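PDB 4OH1: L-iditol 2-dehydrogenase from Clostridium scindens, which probably oxidises L-iditol and related polyols with NAD+, as a zinc-containing member of the alcohol dehydrogenase family. Local coordinates for residues R3-T8 with V21-A26; P69-H74 with R126-S131. All coordinates share one frame; numbering follows the deposited sequence.

In the fold
Contact 1 is the N-terminal β hairpin and contact 2 is the crossing of two chain segments in the GroES-like domain; their centres lie about 9 Å apart. Strand 2-9 ties them together. One edge of it pairs with 21-26, and its other edge meets both segments of contact 2: Val7 N probably bonds to Met70 O at 2.8 Å, and Leu5 N to Phe130 O at 2.9 Å. Gln4 also packs on Ser71. Contact 2 then leads to the metal, since His74 at the end of 69-74 binds zinc together with Glu75 and Glu157. The hairpin stands further back, with the side chain of Gln4 about 11 Å from that of His74.

Contact 1 of 2, residues R3-T8 with V21-A26; sequences RQLFVT and VDMMEA
The paired strands of the N-terminal β hairpin meet here, with Phe6 facing Asp22 and Gln4 facing Met24 as antiparallel hydrogen-bonded pairs. Phe6 and Asp22 exchange two bonds, Phe6 N to Asp22 O and Asp22 N to Phe6 O, each 3.0 Å. The Gln4 pair is uneven: Met24 N meets Gln4 O at 2.9 Å, almost in line with the carbonyl, while the return bond from Gln4 N to Met24 O is weak at 3.4 Å. On the face shared by Phe6 and Met24, the selenomethionine side chain of Met24 crosses that of Phe6 at about a right angle. Its SE lies obliquely to the ring, 4.3 Å from the Phe6 centroid and closest to CD1, a Met-aromatic contact. Ala26 CB comes to the edge of the same ring.

Strand 2-9 is the middle strand of a three-stranded antiparallel sheet, flanked by 20-26 and 70-71. On the opposite face Leu5 CD2 touches Met23 CB at 3.8 Å and Leu5 CB touches Val21 CG1; helix 330-338 packs here through Tyr330 and Phe334. With CG anti to the backbone N (chi1 -174°) and SE anti to CA about the next bond, Met23 lies with SE 3.9 Å from Arg3 CD, before bending at its CE end. The Arg3 guanidinium itself pairs with Glu132.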
loop_
_atom_site.group_PDB
_atom_site.type_symbol
_atom_site.label_atom_id
_atom_site.label_comp_id
_atom_site.label_asym_id
_atom_site.label_seq_id
_atom_site.Cartn_x
_atom_site.Cartn_y
_atom_site.Cartn_z
ATOM N N ARG A 3 -40.110 15.757 20.525
ATOM C CA ARG A 3 -39.692 14.613 21.353
ATOM C C ARG A 3 -38.179 14.294 21.198
ATOM O O ARG A 3 -37.675 14.206 20.101
ATOM C CB ARG A 3 -40.515 13.382 20.977
ATOM C CG ARG A 3 -42.020 13.632 21.076
ATOM C CD ARG A 3 -42.824 12.390 20.820
ATOM N NE ARG A 3 -42.645 11.947 19.447
ATOM C CZ ARG A 3 -42.985 10.745 18.983
ATOM N NH1 ARG A 3 -43.497 9.821 19.782
ATOM N NH2 ARG A 3 -42.755 10.461 17.705
ATOM N N GLN A 4 -37.465 14.152 22.301
ATOM C CA GLN A 4 -36.079 13.724 22.266
ATOM C C GLN A 4 -35.782 12.864 23.486
ATOM O O GLN A 4 -36.304 13.148 24.539
ATOM C CB GLN A 4 -35.167 14.928 22.236
ATOM C CG GLN A 4 -33.666 14.597 22.267
ATOM C CD GLN A 4 -32.797 15.811 21.963
ATOM O OE1 GLN A 4 -33.308 16.904 21.837
ATOM N NE2 GLN A 4 -31.481 15.606 21.803
ATOM N N LEU A 5 -34.916 11.845 23.325
ATOM C CA LEU A 5 -34.454 10.986 24.408
ATOM C C LEU A 5 -33.125 11.459 24.930
ATOM O O LEU A 5 -32.290 11.864 24.161
ATOM C CB LEU A 5 -34.236 9.580 23.891
ATOM C CG LEU A 5 -35.427 9.026 23.139
ATOM C CD1 LEU A 5 -35.170 7.585 22.714
ATOM C CD2 LEU A 5 -36.656 9.132 23.965
ATOM N N PHE A 6 -32.934 11.333 26.236
ATOM C CA PHE A 6 -31.724 11.734 26.904
ATOM C C PHE A 6 -31.314 10.611 27.830
ATOM O O PHE A 6 -32.151 9.838 28.344
ATOM C CB PHE A 6 -31.989 12.985 27.750
ATOM C CG PHE A 6 -32.278 14.213 26.944
ATOM C CD1 PHE A 6 -33.566 14.452 26.449
ATOM C CD2 PHE A 6 -31.276 15.132 26.671
ATOM C CE1 PHE A 6 -33.841 15.582 25.685
ATOM C CE2 PHE A 6 -31.545 16.281 25.901
ATOM C CZ PHE A 6 -32.829 16.497 25.404
ATOM N N VAL A 7 -30.018 10.514 28.048
ATOM C CA VAL A 7 -29.475 9.612 29.036
ATOM C C VAL A 7 -29.653 10.373 30.326
ATOM O O VAL A 7 -29.074 11.451 30.459
ATOM C CB VAL A 7 -27.977 9.360 28.800
ATOM C CG1 VAL A 7 -27.377 8.529 29.934
ATOM C CG2 VAL A 7 -27.780 8.640 27.493
ATOM N N THR A 8 -30.476 9.838 31.242
ATOM C CA THR A 8 -30.779 10.472 32.537
ATOM C C THR A 8 -29.952 9.945 33.732
ATOM O O THR A 8 -29.721 10.677 34.678
ATOM C CB THR A 8 -32.301 10.410 32.850
ATOM O OG1 THR A 8 -32.804 9.087 32.628
ATOM C CG2 THR A 8 -33.072 11.387 31.940
ATOM N N VAL A 21 -32.889 5.886 30.290
ATOM C CA VAL A 21 -33.149 6.715 29.112
ATOM C C VAL A 21 -34.562 7.216 29.192
ATOM O O VAL A 21 -35.499 6.423 29.372
ATOM C CB VAL A 21 -32.985 5.922 27.821
ATOM C CG1 VAL A 21 -33.460 6.735 26.658
ATOM C CG2 VAL A 21 -31.498 5.582 27.602
ATOM N N ASP A 22 -34.729 8.514 29.024
ATOM C CA ASP A 22 -36.068 9.049 29.178
ATOM C C ASP A 22 -36.361 10.088 28.161
ATOM O O ASP A 22 -35.489 10.825 27.777
ATOM C CB ASP A 22 -36.235 9.653 30.555
ATOM C CG ASP A 22 -36.147 8.639 31.639
ATOM O OD1 ASP A 22 -37.042 7.785 31.673
ATOM O OD2 ASP A 22 -35.265 8.793 32.518
HETATM N N MSE A 23 -37.606 10.147 27.740
HETATM C CA MSE A 23 -38.006 11.186 26.810
HETATM C C MSE A 23 -38.257 12.489 27.542
HETATM O O MSE A 23 -38.906 12.484 28.578
HETATM C CB MSE A 23 -39.277 10.795 26.097
HETATM C CG MSE A 23 -39.628 11.774 25.028
HETATM SE SE MSE A 23 -41.346 11.260 24.264
HETATM C CE MSE A 23 -40.847 9.813 23.048
HETATM N N MSE A 24 -37.764 13.593 27.008
HETATM C CA MSE A 24 -38.048 14.943 27.547
HETATM C C MSE A 24 -38.531 15.806 26.414
HETATM O O MSE A 24 -38.504 15.387 25.244
HETATM C CB MSE A 24 -36.816 15.579 28.211
HETATM C CG MSE A 24 -36.220 14.725 29.281
HETATM SE SE MSE A 24 -34.456 15.218 30.078
HETATM C CE MSE A 24 -35.026 16.537 31.436
ATOM N N GLU A 25 -39.023 16.997 26.730
ATOM C CA GLU A 25 -39.329 17.935 25.661
ATOM C C GLU A 25 -38.089 18.777 25.363
ATOM O O GLU A 25 -37.283 19.070 26.237
ATOM C CB GLU A 25 -40.574 18.800 25.902
ATOM C CG GLU A 25 -41.036 19.443 24.531
ATOM C CD GLU A 25 -42.398 18.942 23.985
ATOM O OE1 GLU A 25 -43.414 19.590 24.372
ATOM O OE2 GLU A 25 -42.441 17.955 23.163
ATOM N N ALA A 26 -37.907 19.075 24.090
ATOM C CA ALA A 26 -36.802 19.855 23.648
ATOM C C ALA A 26 -37.310 20.828 22.618
ATOM O O ALA A 26 -38.207 20.521 21.842
ATOM C CB ALA A 26 -35.757 18.956 23.037
#

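Contact 2 of 2, residues P69-H74 with R126-S131; sequences PMSFGH and RMNGFS. With ZN (zinc ion), chain B.
Met127 offers its carbonyl O to Ser71 OG at 2.8 Å, the hydroxyl tilted 31° from the carbonyl plane, where a loop in the GroES-like domain crosses the segment leading to the zinc ligand His74. The touching parts of the two segments run roughly perpendicular (97°). The selenomethionine side chain of Met127 folds back at chi2 (-54°), and SE rests 4.0 Å from His74 CB. Beyond that methylene, His74 NE2 holds the zinc at 2.4 Å; two waters, Glu75 and Glu157 are further ligands, and Tyr102 meets the imidazole edge-to-face.

Asn128 brings OD1 to 3.2 Å from Ser71 CB, and the same oxygen takes a weak hydrogen bond from Gln4 NE2. At Gly129 the backbones come closest, its CA lying 3.8 Å from Gly73 CA, with neither residue putting a side chain in between. Gly129 N bonds to Gly73 O from well above the carbonyl plane. Phe130, centre of an inverse gamma turn, sends its N to Phe72 O at 3.1 Å, this time in the carbonyl plane. The two phenyl rings meet obliquely: Phe130 CD2 sits over one face of the Phe72 ring, offset toward the rim, and also presses on Gly73 CA at 3.3 Å.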
loop_
_atom_site.group_PDB
_atom_site.type_symbol
_atom_site.label_atom_id
_atom_site.label_comp_id
_atom_site.label_asym_id
_atom_site.label_seq_id
_atom_site.Cartn_x
_atom_site.Cartn_y
_atom_site.Cartn_z
ATOM N N PRO A 69 -28.741 15.605 32.250
ATOM C CA PRO A 69 -29.245 14.746 31.163
ATOM C C PRO A 69 -28.532 15.009 29.832
ATOM O O PRO A 69 -28.257 16.152 29.489
ATOM C CB PRO A 69 -30.737 15.094 31.078
ATOM C CG PRO A 69 -30.852 16.474 31.634
ATOM C CD PRO A 69 -29.661 16.719 32.539
HETATM N N MSE A 70 -28.225 13.947 29.098
HETATM C CA MSE A 70 -27.350 14.070 27.948
HETATM C C MSE A 70 -28.019 13.573 26.678
HETATM O O MSE A 70 -28.590 12.475 26.650
HETATM C CB MSE A 70 -26.126 13.255 28.248
HETATM C CG MSE A 70 -25.004 13.476 27.328
HETATM SE SE MSE A 70 -23.617 12.190 27.795
HETATM C CE MSE A 70 -24.368 10.474 27.170
ATOM N N SER A 71 -27.970 14.378 25.633
ATOM C CA SER A 71 -28.483 13.945 24.329
ATOM C C SER A 71 -27.624 12.815 23.818
ATOM O O SER A 71 -26.461 12.731 24.151
ATOM C CB SER A 71 -28.489 15.096 23.327
ATOM O OG SER A 71 -27.155 15.501 23.059
ATOM N N PHE A 72 -28.186 11.926 23.018
ATOM C CA PHE A 72 -27.378 10.885 22.425
ATOM C C PHE A 72 -27.976 10.401 21.119
ATOM O O PHE A 72 -29.072 10.821 20.726
ATOM C CB PHE A 72 -27.124 9.726 23.426
ATOM C CG PHE A 72 -28.356 8.917 23.756
ATOM C CD1 PHE A 72 -29.465 9.514 24.329
ATOM C CD2 PHE A 72 -28.383 7.554 23.527
ATOM C CE1 PHE A 72 -30.585 8.783 24.610
ATOM C CE2 PHE A 72 -29.511 6.807 23.823
ATOM C CZ PHE A 72 -30.627 7.421 24.341
ATOM N N GLY A 73 -27.251 9.502 20.466
ATOM C CA GLY A 73 -27.713 8.855 19.232
ATOM C C GLY A 73 -26.836 9.385 18.146
ATOM O O GLY A 73 -26.681 10.577 18.017
ATOM N N HIS A 74 -26.205 8.500 17.390
ATOM C CA HIS A 74 -25.347 8.931 16.290
ATOM C C HIS A 74 -25.491 8.071 15.006
ATOM O O HIS A 74 -24.644 8.124 14.111
ATOM C CB HIS A 74 -23.909 8.946 16.791
ATOM C CG HIS A 74 -23.414 7.591 17.110
ATOM N ND1 HIS A 74 -23.756 6.939 18.269
ATOM C CD2 HIS A 74 -22.698 6.710 16.379
ATOM C CE1 HIS A 74 -23.251 5.724 18.257
ATOM N NE2 HIS A 74 -22.595 5.566 17.125
ATOM N N ARG A 126 -21.905 15.751 17.438
ATOM C CA ARG A 126 -23.308 16.144 17.490
ATOM C C ARG A 126 -24.099 14.857 17.713
ATOM O O ARG A 126 -24.259 14.050 16.791
ATOM C CB ARG A 126 -23.766 16.830 16.202
ATOM C CG ARG A 126 -22.863 17.968 15.696
ATOM C CD ARG A 126 -23.000 19.299 16.470
ATOM N NE ARG A 126 -24.377 19.840 16.498
ATOM C CZ ARG A 126 -24.938 20.744 15.657
ATOM N NH1 ARG A 126 -24.311 21.299 14.616
ATOM N NH2 ARG A 126 -26.195 21.106 15.865
HETATM N N MSE A 127 -24.543 14.662 18.957
HETATM C CA MSE A 127 -25.166 13.433 19.375
HETATM C C MSE A 127 -26.631 13.750 19.678
HETATM O O MSE A 127 -26.986 13.889 20.817
HETATM C CB MSE A 127 -24.498 12.859 20.645
HETATM C CG MSE A 127 -22.984 12.759 20.675
HETATM SE SE MSE A 127 -22.271 11.768 19.159
HETATM C CE MSE A 127 -20.589 10.958 19.875
ATOM N N ASN A 128 -27.437 13.880 18.641
ATOM C CA ASN A 128 -28.868 14.055 18.776
ATOM C C ASN A 128 -29.638 13.154 17.912
ATOM O O ASN A 128 -30.715 13.482 17.496
ATOM C CB ASN A 128 -29.223 15.434 18.384
ATOM C CG ASN A 128 -28.579 16.398 19.255
ATOM O OD1 ASN A 128 -28.898 16.504 20.432
ATOM N ND2 ASN A 128 -27.596 17.060 18.728
ATOM N N GLY A 129 -29.090 11.977 17.670
ATOM C CA GLY A 129 -29.746 10.997 16.857
ATOM C C GLY A 129 -31.123 10.643 17.305
ATOM O O GLY A 129 -31.991 10.452 16.477
ATOM N N PHE A 130 -31.323 10.572 18.618
ATOM C CA PHE A 130 -32.591 10.165 19.189
ATOM C C PHE A 130 -33.520 11.374 19.491
ATOM O O PHE A 130 -34.071 11.558 20.591
ATOM C CB PHE A 130 -32.310 9.323 20.425
ATOM C CG PHE A 130 -31.703 7.985 20.102
ATOM C CD1 PHE A 130 -32.382 7.070 19.304
ATOM C CD2 PHE A 130 -30.465 7.626 20.618
ATOM C CE1 PHE A 130 -31.825 5.842 19.012
ATOM C CE2 PHE A 130 -29.914 6.395 20.319
ATOM C CZ PHE A 130 -30.612 5.504 19.510
ATOM N N SER A 131 -33.710 12.145 18.437
ATOM C CA SER A 131 -34.423 13.370 18.430
ATOM C C SER A 131 -35.274 13.395 17.160
ATOM O O SER A 131 -34.874 12.909 16.144
ATOM C CB SER A 131 -33.374 14.467 18.410
ATOM O OG SER A 131 -33.985 15.669 18.604
HETATM ZN ZN ZN B . -22.268 3.564 15.778
HETATM O O HOH W 1 -26.098 12.559 15.889
HETATM O O HOH W 2 -20.914 1.609 15.526
HETATM O O HOH W 3 -20.024 4.230 16.252
#